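PDB 6WB6: transferrin from Manduca sexta, which binds and transports iron, carrying a single ferric ion per molecule in association with an anion, usually bicarbonate. Local coordinates for residues A[76-81]-A[291-296]; A[271-276]-A[316-321]; A[475-480]-A[490-495]; A[494-499]-A[539-544]. All coordinates share one frame; numbering follows the deposited sequence.

Interaction 1: residues A[76-81]-A[291-296]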
loop_
_atom_site.group_PDB
_atom_site.type_symbol
_atom_site.label_atom_id
_atom_site.label_comp_id
_atom_site.label_asym_id
_atom_site.label_seq_id
_atom_site.Cartn_x
_atom_site.Cartn_y
_atom_site.Cartn_z
ATOM N N GLN A 76 1.591 -18.899 21.777
ATOM C CA GLN A 76 0.168 -18.631 21.939
ATOM C C GLN A 76 -0.516 -18.541 20.585
ATOM O O GLN A 76 -0.034 -17.833 19.691
ATOM C CB GLN A 76 -0.051 -17.326 22.709
ATOM C CG GLN A 76 -1.420 -17.216 23.325
ATOM C CD GLN A 76 -1.408 -17.716 24.728
ATOM O OE1 GLN A 76 -1.596 -16.949 25.672
ATOM N NE2 GLN A 76 -1.148 -19.007 24.888
ATOM N N GLU A 77 -1.643 -19.236 20.449
ATOM C CA GLU A 77 -2.479 -19.161 19.254
ATOM C C GLU A 77 -3.788 -18.463 19.584
ATOM O O GLU A 77 -4.419 -18.748 20.610
ATOM C CB GLU A 77 -2.781 -20.552 18.684
ATOM C CG GLU A 77 -1.624 -21.198 17.975
ATOM C CD GLU A 77 -1.925 -22.621 17.573
ATOM O OE1 GLU A 77 -1.015 -23.456 17.642
ATOM O OE2 GLU A 77 -3.083 -22.911 17.211
ATOM N N TYR A 78 -4.180 -17.546 18.719
ATOM C CA TYR A 78 -5.511 -16.951 18.737
ATOM C C TYR A 78 -6.429 -17.734 17.800
ATOM O O TYR A 78 -6.170 -17.820 16.592
ATOM C CB TYR A 78 -5.442 -15.490 18.298
ATOM C CG TYR A 78 -4.716 -14.555 19.244
ATOM C CD1 TYR A 78 -4.422 -14.939 20.552
ATOM C CD2 TYR A 78 -4.327 -13.289 18.825
ATOM C CE1 TYR A 78 -3.768 -14.080 21.417
ATOM C CE2 TYR A 78 -3.676 -12.416 19.685
ATOM C CZ TYR A 78 -3.392 -12.819 20.974
ATOM O OH TYR A 78 -2.746 -11.967 21.844
ATOM N N ARG A 79 -7.498 -18.296 18.350
ATOM C CA ARG A 79 -8.407 -19.143 17.601
ATOM C C ARG A 79 -9.817 -18.562 17.687
ATOM O O ARG A 79 -10.037 -17.511 18.278
ATOM C CB ARG A 79 -8.341 -20.575 18.136
ATOM C CG ARG A 79 -6.928 -21.126 18.145
ATOM C CD ARG A 79 -6.906 -22.555 18.620
ATOM N NE ARG A 79 -5.638 -23.215 18.338
ATOM C CZ ARG A 79 -5.367 -24.456 18.722
ATOM N NH1 ARG A 79 -6.262 -25.162 19.397
ATOM N NH2 ARG A 79 -4.219 -25.001 18.428
ATOM N N THR A 80 -10.779 -19.249 17.077
ATOM C CA THR A 80 -12.171 -18.837 17.163
ATOM C C THR A 80 -12.866 -19.659 18.237
ATOM O O THR A 80 -12.441 -20.766 18.574
ATOM C CB THR A 80 -12.906 -19.036 15.842
ATOM O OG1 THR A 80 -12.748 -20.399 15.452
ATOM C CG2 THR A 80 -12.383 -18.085 14.754
ATOM N N ASP A 81 -13.961 -19.107 18.759
ATOM C CA ASP A 81 -14.816 -19.880 19.652
ATOM C C ASP A 81 -15.542 -20.973 18.890
ATOM O O ASP A 81 -15.860 -22.017 19.467
ATOM C CB ASP A 81 -15.783 -18.940 20.365
ATOM C CG ASP A 81 -15.099 -18.159 21.489
ATOM O OD1 ASP A 81 -14.419 -18.786 22.331
ATOM O OD2 ASP A 81 -15.221 -16.925 21.531
ATOM N N GLU A 291 -2.087 -17.114 31.150
ATOM C CA GLU A 291 -3.271 -16.872 31.957
ATOM C C GLU A 291 -3.660 -15.402 31.920
ATOM O O GLU A 291 -4.851 -15.064 31.911
ATOM C CB GLU A 291 -2.969 -17.367 33.382
ATOM C CG GLU A 291 -3.903 -16.952 34.526
ATOM C CD GLU A 291 -3.107 -16.719 35.848
ATOM O OE1 GLU A 291 -1.983 -16.150 35.793
ATOM O OE2 GLU A 291 -3.585 -17.114 36.928
ATOM N N LYS A 292 -2.668 -14.515 31.908
ATOM C CA LYS A 292 -2.944 -13.088 31.810
ATOM C C LYS A 292 -3.580 -12.725 30.470
ATOM O O LYS A 292 -4.597 -12.027 30.420
ATOM C CB LYS A 292 -1.658 -12.296 32.009
ATOM C CG LYS A 292 -1.865 -10.811 31.903
ATOM C CD LYS A 292 -2.444 -10.218 33.166
ATOM C CE LYS A 292 -2.628 -8.740 32.974
ATOM N NZ LYS A 292 -3.295 -8.101 34.103
ATOM N N VAL A 293 -2.964 -13.138 29.369
ATOM C CA VAL A 293 -3.525 -12.835 28.053
ATOM C C VAL A 293 -4.928 -13.425 27.917
ATOM O O VAL A 293 -5.861 -12.753 27.462
ATOM C CB VAL A 293 -2.581 -13.339 26.948
ATOM C CG1 VAL A 293 -3.189 -13.079 25.576
ATOM C CG2 VAL A 293 -1.254 -12.625 27.073
ATOM N N LYS A 294 -5.099 -14.688 28.312
ATOM C CA LYS A 294 -6.428 -15.297 28.266
ATOM C C LYS A 294 -7.449 -14.459 29.014
ATOM O O LYS A 294 -8.599 -14.330 28.581
ATOM C CB LYS A 294 -6.379 -16.726 28.831
ATOM C CG LYS A 294 -5.713 -17.751 27.921
ATOM C CD LYS A 294 -5.623 -19.157 28.543
ATOM C CE LYS A 294 -6.978 -19.674 29.104
ATOM N NZ LYS A 294 -8.101 -19.732 28.115
ATOM N N GLN A 295 -7.048 -13.870 30.148
ATOM C CA GLN A 295 -8.001 -13.104 30.953
ATOM C C GLN A 295 -8.349 -11.778 30.297
ATOM O O GLN A 295 -9.513 -11.366 30.302
ATOM C CB GLN A 295 -7.438 -12.882 32.361
ATOM C CG GLN A 295 -7.694 -14.062 33.251
ATOM C CD GLN A 295 -6.855 -14.050 34.500
ATOM O OE1 GLN A 295 -6.311 -13.010 34.889
ATOM N NE2 GLN A 295 -6.737 -15.213 35.138
ATOM N N LEU A 296 -7.349 -11.090 29.738
ATOM C CA LEU A 296 -7.609 -9.875 28.982
ATOM C C LEU A 296 -8.502 -10.157 27.782
ATOM O O LEU A 296 -9.390 -9.354 27.457
ATOM C CB LEU A 296 -6.281 -9.247 28.517
ATOM C CG LEU A 296 -5.375 -8.693 29.620
ATOM C CD1 LEU A 296 -3.941 -8.403 29.106
ATOM C CD2 LEU A 296 -6.020 -7.434 30.172
#
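Gln76 and Tyr78 of strand 72-79 face Val293 of helix 286-300 across a backbone spacing too wide for backbone bonding, with Gln76 CA 9.2 Å from Val293 CA, so that only side chains meet. Gln76 and Val293 reach toward each other from opposite directions. The glutamine leaves the strand with CG anti to the backbone N (chi1 -160°) and then bends at chi2, which presents the amide oxygen to the helix: Gln76 OE1 lies 4.0 Å from Val293 CB. The amide nitrogen has a different mate, since Gln76 NE2 hydrogen-bonds Asp323 on the neighbouring strand. Tyr78 crosses the valine at about a right angle. Its hydroxyl end does the touching, Tyr78 OH being 3.9 Å from Val293 CG1, and that methyl sits at the edge of the phenol ring, near its plane. The hydroxyl itself is hydrogen-bonded to the carbonyl of Leu312. Glu77 and Arg79 alternate out of this interface and pair with each other: Arg79 NE and NH2 both grip Glu77 OE2, at 2.8 and 2.7 Å, from the same face of the carboxylate. Between these two segments Val293 carries the contact from the helix side, and it also packs on Leu276 of strand 275-279. With no hydrogen bond crossing, the contact rests on van der Waals packing, and Gln76 OE1, buried without a partner in the model, probably carries some desolvation cost.

Interaction 2: residues A[271-276]-A[316-321]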
loop_
_atom_site.group_PDB
_atom_site.type_symbol
_atom_site.label_atom_id
_atom_site.label_comp_id
_atom_site.label_asym_id
_atom_site.label_seq_id
_atom_site.Cartn_x
_atom_site.Cartn_y
_atom_site.Cartn_z
ATOM N N ARG A 271 -4.144 -21.874 6.348
ATOM C CA ARG A 271 -3.692 -20.624 6.931
ATOM C C ARG A 271 -3.550 -20.808 8.437
ATOM O O ARG A 271 -4.534 -21.162 9.107
ATOM C CB ARG A 271 -4.652 -19.509 6.617
ATOM C CG ARG A 271 -4.164 -18.170 7.047
ATOM C CD ARG A 271 -5.153 -17.166 6.605
ATOM N NE ARG A 271 -4.707 -15.811 6.865
ATOM C CZ ARG A 271 -5.448 -14.745 6.602
ATOM N NH1 ARG A 271 -6.655 -14.881 6.053
ATOM N NH2 ARG A 271 -4.984 -13.554 6.888
ATOM N N PRO A 272 -2.359 -20.636 9.000
ATOM C CA PRO A 272 -2.207 -20.809 10.441
ATOM C C PRO A 272 -2.890 -19.679 11.184
ATOM O O PRO A 272 -3.099 -18.591 10.645
ATOM C CB PRO A 272 -0.688 -20.763 10.653
ATOM C CG PRO A 272 -0.075 -20.781 9.271
ATOM C CD PRO A 272 -1.098 -20.158 8.393
ATOM N N TRP A 273 -3.265 -19.975 12.424
ATOM C CA TRP A 273 -3.781 -18.956 13.325
ATOM C C TRP A 273 -2.736 -17.896 13.598
ATOM O O TRP A 273 -1.537 -18.171 13.641
ATOM C CB TRP A 273 -4.153 -19.557 14.666
ATOM C CG TRP A 273 -5.286 -20.525 14.684
ATOM C CD1 TRP A 273 -5.208 -21.843 14.960
ATOM C CD2 TRP A 273 -6.669 -20.231 14.468
ATOM N NE1 TRP A 273 -6.456 -22.408 14.927
ATOM C CE2 TRP A 273 -7.376 -21.437 14.628
ATOM C CE3 TRP A 273 -7.378 -19.070 14.146
ATOM C CZ2 TRP A 273 -8.764 -21.521 14.480
ATOM C CZ3 TRP A 273 -8.768 -19.153 13.993
ATOM C CH2 TRP A 273 -9.443 -20.373 14.163
ATOM N N GLN A 274 -3.212 -16.692 13.875
ATOM C CA GLN A 274 -2.366 -15.686 14.473
ATOM C C GLN A 274 -2.132 -16.032 15.936
ATOM O O GLN A 274 -2.775 -16.927 16.505
ATOM C CB GLN A 274 -3.006 -14.308 14.407
ATOM C CG GLN A 274 -3.658 -13.951 13.120
ATOM C CD GLN A 274 -4.858 -13.100 13.380
ATOM O OE1 GLN A 274 -5.745 -13.496 14.123
ATOM N NE2 GLN A 274 -4.873 -11.905 12.810
ATOM N N GLY A 275 -1.222 -15.288 16.560
ATOM C CA GLY A 275 -0.989 -15.466 17.982
ATOM C C GLY A 275 0.080 -14.546 18.532
ATOM O O GLY A 275 0.225 -13.410 18.078
ATOM N N LEU A 276 0.824 -15.023 19.523
ATOM C CA LEU A 276 1.866 -14.241 20.176
ATOM C C LEU A 276 3.199 -14.937 19.975
ATOM O O LEU A 276 3.286 -16.166 20.058
ATOM C CB LEU A 276 1.621 -14.077 21.677
ATOM C CG LEU A 276 0.262 -13.552 22.119
ATOM C CD1 LEU A 276 0.089 -13.797 23.628
ATOM C CD2 LEU A 276 0.168 -12.076 21.746
ATOM N N GLU A 316 -12.802 -9.463 16.832
ATOM C CA GLU A 316 -14.135 -9.892 17.252
ATOM C C GLU A 316 -14.337 -11.376 16.976
ATOM O O GLU A 316 -14.809 -12.119 17.843
ATOM C CB GLU A 316 -15.207 -9.059 16.549
ATOM N N LYS A 317 -13.927 -11.832 15.795
ATOM C CA LYS A 317 -14.126 -13.215 15.386
ATOM C C LYS A 317 -13.091 -14.159 15.976
ATOM O O LYS A 317 -13.380 -15.355 16.126
ATOM C CB LYS A 317 -14.102 -13.295 13.850
ATOM C CG LYS A 317 -15.384 -12.777 13.187
ATOM C CD LYS A 317 -15.149 -12.223 11.785
ATOM C CE LYS A 317 -15.378 -13.269 10.698
ATOM N NZ LYS A 317 -16.691 -13.091 9.985
ATOM N N ILE A 318 -11.910 -13.648 16.335
ATOM C CA ILE A 318 -10.750 -14.476 16.674
ATOM C C ILE A 318 -10.201 -13.970 18.007
ATOM O O ILE A 318 -9.349 -13.073 18.050
ATOM C CB ILE A 318 -9.675 -14.434 15.585
ATOM C CG1 ILE A 318 -10.258 -14.896 14.246
ATOM C CG2 ILE A 318 -8.505 -15.303 15.956
ATOM C CD1 ILE A 318 -9.236 -14.874 13.120
ATOM N N HIS A 319 -10.671 -14.562 19.112
ATOM C CA HIS A 319 -10.102 -14.226 20.412
ATOM C C HIS A 319 -10.170 -15.369 21.411
ATOM O O HIS A 319 -10.115 -15.107 22.616
ATOM C CB HIS A 319 -10.780 -13.006 21.035
ATOM C CG HIS A 319 -12.243 -13.186 21.287
ATOM N ND1 HIS A 319 -13.211 -12.710 20.429
ATOM C CD2 HIS A 319 -12.902 -13.775 22.310
ATOM C CE1 HIS A 319 -14.405 -13.000 20.915
ATOM N NE2 HIS A 319 -14.245 -13.647 22.055
ATOM N N HIS A 320 -10.265 -16.614 20.957
ATOM C CA HIS A 320 -10.085 -17.754 21.842
ATOM C C HIS A 320 -8.591 -18.023 21.958
ATOM O O HIS A 320 -7.950 -18.488 21.011
ATOM C CB HIS A 320 -10.817 -18.992 21.337
ATOM C CG HIS A 320 -10.686 -20.167 22.258
ATOM N ND1 HIS A 320 -11.570 -20.403 23.289
ATOM C CD2 HIS A 320 -9.754 -21.146 22.331
ATOM C CE1 HIS A 320 -11.192 -21.482 23.952
ATOM N NE2 HIS A 320 -10.102 -21.962 23.381
ATOM N N VAL A 321 -8.027 -17.704 23.102
ATOM C CA VAL A 321 -6.604 -17.914 23.321
ATOM C C VAL A 321 -6.404 -19.382 23.662
ATOM O O VAL A 321 -7.025 -19.900 24.592
ATOM C CB VAL A 321 -6.095 -16.989 24.430
ATOM C CG1 VAL A 321 -4.588 -17.130 24.642
ATOM C CG2 VAL A 321 -6.455 -15.565 24.072
#
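Largely apolar packing, with one amide oxygen drawn into it, joins Ile318 to Trp273 and Gln274 where the chain approaches strands 320-327 and 275-279, the two strands that flank 72-79 in the four-stranded antiparallel sheet. Gln274 CA and Ile318 CA stand 8.8 Å apart, so side chains alone bridge the distance. Ile318 spreads two methyls before the glutamine, which it crosses at about a right angle: Gln274 OE1 is 3.8 Å from Ile318 CG2 and 3.9 Å from Ile318 CD1. The rotamer of the isoleucine (chi1 -58°) leaves CG2 anti to the backbone N, from where Ile318 CG2 also comes obliquely to within 4.3 Å of Trp273 CE3. Just beyond it, His319 and His320 both face Arg79 in a classic beta bulge. On the other side of the contact, segment 271-276 leads from strand 269-271, which pairs with strand 90-97 in one sheet, to strand 275-279 in another, consistent with one of the two connecting strands that form the hinge behind the iron in a transferrin lobe. Trp273 NE1 hydrogen-bonds Ala86 O, while Gln274 NE2 hydrogen-bonds OD1 of Asp57, a predicted iron-binding residue. Arg271, of the carbonate pocket, hydrogen-bonds through NH1 to OH of Tyr90, which with Tyr204 forms the iron site seen here, and the iron lies about 10 Å from the side chain of Ile318.

Interaction 3: residues A[475-480]-A[490-495]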
loop_
_atom_site.group_PDB
_atom_site.type_symbol
_atom_site.label_atom_id
_atom_site.label_comp_id
_atom_site.label_asym_id
_atom_site.label_seq_id
_atom_site.Cartn_x
_atom_site.Cartn_y
_atom_site.Cartn_z
ATOM N N PHE A 475 5.845 30.143 -15.784
ATOM C CA PHE A 475 5.436 29.322 -16.913
ATOM C C PHE A 475 4.053 29.698 -17.380
ATOM O O PHE A 475 3.773 29.694 -18.589
ATOM C CB PHE A 475 5.419 27.836 -16.588
ATOM C CG PHE A 475 4.738 27.026 -17.665
ATOM C CD1 PHE A 475 5.455 26.592 -18.768
ATOM C CD2 PHE A 475 3.385 26.749 -17.608
ATOM C CE1 PHE A 475 4.845 25.886 -19.779
ATOM C CE2 PHE A 475 2.760 26.043 -18.625
ATOM C CZ PHE A 475 3.499 25.604 -19.714
ATOM N N TYR A 476 3.146 29.955 -16.442
ATOM C CA TYR A 476 1.777 30.225 -16.855
ATOM C C TYR A 476 1.723 31.456 -17.734
ATOM O O TYR A 476 1.058 31.455 -18.773
ATOM C CB TYR A 476 0.857 30.388 -15.653
ATOM C CG TYR A 476 -0.586 30.572 -16.065
ATOM C CD1 TYR A 476 -1.077 31.826 -16.406
ATOM C CD2 TYR A 476 -1.456 29.494 -16.127
ATOM C CE1 TYR A 476 -2.376 31.994 -16.792
ATOM C CE2 TYR A 476 -2.768 29.661 -16.508
ATOM C CZ TYR A 476 -3.220 30.906 -16.844
ATOM O OH TYR A 476 -4.541 31.051 -17.206
ATOM N N LEU A 477 2.455 32.503 -17.363
ATOM C CA LEU A 477 2.430 33.721 -18.163
ATOM C C LEU A 477 3.154 33.524 -19.491
ATOM O O LEU A 477 2.598 33.816 -20.557
ATOM C CB LEU A 477 3.033 34.869 -17.358
ATOM C CG LEU A 477 2.092 35.364 -16.249
ATOM C CD1 LEU A 477 2.837 36.307 -15.330
ATOM C CD2 LEU A 477 0.893 36.047 -16.824
ATOM N N ILE A 478 4.390 33.015 -19.451
ATOM C CA ILE A 478 5.129 32.739 -20.683
ATOM C C ILE A 478 4.300 31.870 -21.623
ATOM O O ILE A 478 4.219 32.133 -22.831
ATOM C CB ILE A 478 6.489 32.085 -20.358
ATOM C CG1 ILE A 478 7.434 33.108 -19.701
ATOM C CG2 ILE A 478 7.127 31.541 -21.611
ATOM C CD1 ILE A 478 8.754 32.551 -19.277
ATOM N N ASN A 479 3.659 30.828 -21.086
ATOM C CA ASN A 479 2.908 29.897 -21.930
ATOM C C ASN A 479 1.770 30.601 -22.664
ATOM O O ASN A 479 1.533 30.346 -23.850
ATOM C CB ASN A 479 2.364 28.743 -21.086
ATOM C CG ASN A 479 1.519 27.766 -21.896
ATOM O OD1 ASN A 479 0.298 27.782 -21.816
ATOM N ND2 ASN A 479 2.174 26.902 -22.664
ATOM N N LYS A 480 1.048 31.480 -21.978
ATOM C CA LYS A 480 -0.009 32.254 -22.607
ATOM C C LYS A 480 0.532 33.493 -23.310
ATOM O O LYS A 480 -0.238 34.376 -23.694
ATOM C CB LYS A 480 -1.065 32.639 -21.561
ATOM C CG LYS A 480 -2.012 31.487 -21.207
ATOM C CD LYS A 480 -3.430 31.961 -20.885
ATOM C CE LYS A 480 -4.459 30.830 -21.062
ATOM N NZ LYS A 480 -5.860 31.343 -21.295
ATOM N N LYS A 490 12.564 39.598 -14.954
ATOM C CA LYS A 490 12.267 41.009 -15.207
ATOM C C LYS A 490 10.882 41.157 -15.829
ATOM O O LYS A 490 10.076 41.990 -15.403
ATOM C CB LYS A 490 13.331 41.639 -16.115
ATOM C CG LYS A 490 13.057 43.118 -16.433
ATOM C CD LYS A 490 13.944 43.677 -17.556
ATOM C CE LYS A 490 13.791 45.199 -17.695
ATOM N NZ LYS A 490 12.473 45.652 -18.242
ATOM N N ASN A 491 10.588 40.345 -16.801
ATOM C CA ASN A 491 9.320 40.509 -17.511
ATOM C C ASN A 491 8.165 40.167 -16.601
ATOM O O ASN A 491 7.152 40.827 -16.768
ATOM C CB ASN A 491 9.253 39.738 -18.785
ATOM C CG ASN A 491 9.874 40.496 -19.910
ATOM O OD1 ASN A 491 9.520 41.617 -20.161
ATOM N ND2 ASN A 491 10.784 39.874 -20.589
ATOM N N LEU A 492 8.307 39.146 -15.751
ATOM C CA LEU A 492 7.284 38.933 -14.734
ATOM C C LEU A 492 7.026 40.229 -14.000
ATOM O O LEU A 492 5.875 40.662 -13.852
ATOM C CB LEU A 492 7.703 37.844 -13.744
ATOM C CG LEU A 492 6.718 37.654 -12.575
ATOM C CD1 LEU A 492 5.370 37.152 -13.092
ATOM C CD2 LEU A 492 7.271 36.719 -11.504
ATOM N N GLY A 493 8.110 40.878 -13.561
ATOM C CA GLY A 493 7.979 42.146 -12.869
ATOM C C GLY A 493 7.247 43.169 -13.708
ATOM O O GLY A 493 6.438 43.944 -13.194
ATOM N N GLU A 494 7.490 43.158 -15.022
ATOM C CA GLU A 494 6.819 44.114 -15.888
ATOM C C GLU A 494 5.349 43.765 -16.093
ATOM O O GLU A 494 4.555 44.662 -16.378
ATOM C CB GLU A 494 7.542 44.215 -17.235
ATOM C CG GLU A 494 9.024 44.614 -17.132
ATOM C CD GLU A 494 9.260 46.034 -16.595
ATOM O OE1 GLU A 494 8.274 46.743 -16.302
ATOM O OE2 GLU A 494 10.444 46.441 -16.468
ATOM N N PHE A 495 4.953 42.501 -15.942
ATOM C CA PHE A 495 3.520 42.206 -15.973
ATOM C C PHE A 495 2.828 42.709 -14.707
ATOM O O PHE A 495 1.832 43.438 -14.778
ATOM C CB PHE A 495 3.273 40.716 -16.152
ATOM C CG PHE A 495 1.814 40.361 -16.168
ATOM C CD1 PHE A 495 1.114 40.186 -14.984
ATOM C CD2 PHE A 495 1.138 40.220 -17.365
ATOM C CE1 PHE A 495 -0.254 39.868 -14.992
ATOM C CE2 PHE A 495 -0.217 39.894 -17.373
ATOM C CZ PHE A 495 -0.908 39.725 -16.166
#
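Leu477 buries the most surface here, and its two methyls divide the work between Leu492 and Phe495, one turn apart on the facing helix. The backbones of helices 467-479 and 488-495 come as near as 7.9 Å, from Leu477 CA to Leu492 CA. One branch of the leucine is pressed hard against its counterpart: Leu477 CD1 lies 3.5 Å from Leu492 CD1, tighter than ordinary van der Waals contact. The other branch rests over the face of an aromatic ring. Leu477 CD2 sits 4.1 Å from the centroid of the Phe495 ring and only 11° off its normal, a well-centred CH-pi contact. With CG anti to the backbone N (chi1 179°), the Phe495 ring reaches to Leu477 and turns one face to it. Ile451, from a loop, also packs on Leu477. Clear of the interface, Lys490 NZ and Glu494 OE2 form a salt bridge at 2.8 Å, spanning a turn of helix 488-495. The junction between these segments is therefore purely hydrocarbon; with charges kept to another face, cohesion probably rests on hydrophobic burial and close packing, of one leucine on another and of a methyl on a ring face.

Interaction 4: residues A[494-499]-A[539-544]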
loop_
_atom_site.group_PDB
_atom_site.type_symbol
_atom_site.label_atom_id
_atom_site.label_comp_id
_atom_site.label_asym_id
_atom_site.label_seq_id
_atom_site.Cartn_x
_atom_site.Cartn_y
_atom_site.Cartn_z
ATOM N N GLU A 494 7.490 43.158 -15.022
ATOM C CA GLU A 494 6.819 44.114 -15.888
ATOM C C GLU A 494 5.349 43.765 -16.093
ATOM O O GLU A 494 4.555 44.662 -16.378
ATOM C CB GLU A 494 7.542 44.215 -17.235
ATOM C CG GLU A 494 9.024 44.614 -17.132
ATOM C CD GLU A 494 9.260 46.034 -16.595
ATOM O OE1 GLU A 494 8.274 46.743 -16.302
ATOM O OE2 GLU A 494 10.444 46.441 -16.468
ATOM N N PHE A 495 4.953 42.501 -15.942
ATOM C CA PHE A 495 3.520 42.206 -15.973
ATOM C C PHE A 495 2.828 42.709 -14.707
ATOM O O PHE A 495 1.832 43.438 -14.778
ATOM C CB PHE A 495 3.273 40.716 -16.152
ATOM C CG PHE A 495 1.814 40.361 -16.168
ATOM C CD1 PHE A 495 1.114 40.186 -14.984
ATOM C CD2 PHE A 495 1.138 40.220 -17.365
ATOM C CE1 PHE A 495 -0.254 39.868 -14.992
ATOM C CE2 PHE A 495 -0.217 39.894 -17.373
ATOM C CZ PHE A 495 -0.908 39.725 -16.166
ATOM N N PHE A 496 3.334 42.330 -13.532
ATOM C CA PHE A 496 2.814 42.866 -12.274
ATOM C C PHE A 496 3.525 44.182 -11.972
ATOM O O PHE A 496 4.227 44.339 -10.976
ATOM C CB PHE A 496 2.989 41.854 -11.147
ATOM C CG PHE A 496 2.188 40.609 -11.342
ATOM C CD1 PHE A 496 0.821 40.614 -11.132
ATOM C CD2 PHE A 496 2.792 39.440 -11.740
ATOM C CE1 PHE A 496 0.069 39.479 -11.311
ATOM C CE2 PHE A 496 2.037 38.297 -11.922
ATOM C CZ PHE A 496 0.669 38.326 -11.704
ATOM N N SER A 497 3.301 45.143 -12.873
ATOM C CA SER A 497 4.026 46.409 -12.865
ATOM C C SER A 497 3.768 47.236 -11.611
ATOM O O SER A 497 4.521 48.178 -11.351
ATOM C CB SER A 497 3.656 47.227 -14.112
ATOM O OG SER A 497 2.280 47.570 -14.119
ATOM N N GLY A 498 2.732 46.909 -10.837
ATOM C CA GLY A 498 2.518 47.525 -9.537
ATOM C C GLY A 498 3.469 47.039 -8.465
ATOM O O GLY A 498 3.463 47.582 -7.358
ATOM N N GLY A 499 4.277 46.039 -8.763
ATOM C CA GLY A 499 5.237 45.531 -7.808
ATOM C C GLY A 499 4.815 44.186 -7.237
ATOM O O GLY A 499 3.637 43.797 -7.259
ATOM N N GLY A 539 -0.344 42.892 -2.540
ATOM C CA GLY A 539 -0.535 42.216 -3.803
ATOM C C GLY A 539 -2.005 41.893 -3.968
ATOM O O GLY A 539 -2.752 41.816 -2.993
ATOM N N ASP A 540 -2.414 41.731 -5.226
ATOM C CA ASP A 540 -3.801 41.438 -5.592
ATOM C C ASP A 540 -4.037 39.955 -5.842
ATOM O O ASP A 540 -5.172 39.552 -6.129
ATOM C CB ASP A 540 -4.178 42.241 -6.842
ATOM C CG ASP A 540 -3.808 43.701 -6.716
ATOM O OD1 ASP A 540 -4.490 44.393 -5.932
ATOM O OD2 ASP A 540 -2.813 44.141 -7.352
ATOM N N VAL A 541 -2.988 39.143 -5.754
ATOM C CA VAL A 541 -3.078 37.704 -5.968
ATOM C C VAL A 541 -1.844 37.081 -5.330
ATOM O O VAL A 541 -0.747 37.640 -5.410
ATOM C CB VAL A 541 -3.189 37.379 -7.477
ATOM C CG1 VAL A 541 -1.955 37.903 -8.225
ATOM C CG2 VAL A 541 -3.365 35.880 -7.721
ATOM N N ALA A 542 -2.020 35.930 -4.682
ATOM C CA ALA A 542 -0.902 35.238 -4.046
ATOM C C ALA A 542 -0.680 33.895 -4.725
ATOM O O ALA A 542 -1.552 33.028 -4.671
ATOM C CB ALA A 542 -1.146 35.034 -2.550
ATOM N N PHE A 543 0.488 33.723 -5.355
ATOM C CA PHE A 543 0.892 32.434 -5.930
ATOM C C PHE A 543 1.597 31.640 -4.836
ATOM O O PHE A 543 2.774 31.869 -4.524
ATOM C CB PHE A 543 1.792 32.607 -7.146
ATOM C CG PHE A 543 1.192 33.463 -8.207
ATOM C CD1 PHE A 543 0.387 32.906 -9.193
ATOM C CD2 PHE A 543 1.401 34.835 -8.208
ATOM C CE1 PHE A 543 -0.192 33.705 -10.164
ATOM C CE2 PHE A 543 0.815 35.640 -9.173
ATOM C CZ PHE A 543 0.025 35.073 -10.151
ATOM N N VAL A 544 0.865 30.697 -4.266
ATOM C CA VAL A 544 1.330 29.881 -3.160
ATOM C C VAL A 544 1.048 28.437 -3.530
ATOM O O VAL A 544 0.473 28.153 -4.573
ATOM C CB VAL A 544 0.644 30.285 -1.849
ATOM C CG1 VAL A 544 1.068 31.710 -1.480
ATOM C CG2 VAL A 544 -0.883 30.200 -1.992
#
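Phe496 and Phe543 come at each other from opposite directions, their ring planes inclined at 66° and their centroids 5.8 Å apart, an oblique aromatic pair. The leading atom of Phe496 is its para carbon: Phe496 CZ lies 3.7 Å from Phe543 CZ and arrives at the edge of the Phe543 ring, near its plane. Val541 crosses Phe496 at about a right angle and adds a methyl, with Val541 CG1 4.0 Å from Phe496 CE1. That methyl stands between the valine's backbone N and carbonyl carbon (chi1 60°), while CG2 of the same residue lies over one face of the Phe543 ring, offset toward its rim. Phe496 is further fixed from its own side, because Phe495 CD1 sits 3.5 Å above the centre of its ring. The backbone turns sharply here: Phe496 is the centre of an inverse gamma turn and opens the type I beta turn that ends at Gly499. Replacing Phe496 with an alanine would probably leave the ring edge of Phe543 and the Val541 methyl without their packing partner and open a gap beside Phe495. Ser459, on the strand between the two segments, touches Phe496, Val541 and Phe543 alike. Strands 458-461 and 499-501 run parallel, linked through helices 467-479 and 488-495, so the aromatic cluster marks the return of a beta-alpha-beta crossover into the mixed sheet of a transferrin lobe.

In the fold
The four contacts form two pairs, one in each half of a two-lobed chain. Interactions 1 and 2 lie about 8 Å apart between centres and interleave along the sequence: both reach the same four-stranded antiparallel sheet, and backbone bonds such as Tyr78 N to Gln274 O (2.7 Å) join them directly. Interactions 3 and 4 come later, with centres about 11 Å apart, sharing Glu494 and Phe495 on helix 488-495. Their centres are about 63 to 68 Å from those of the first pair, across the centre of the chain. Interaction 2 lies near the bound iron and interaction 1 stands beside it, whereas the second pair is buried packing in the other transferrin-like range, away from the annotated sites.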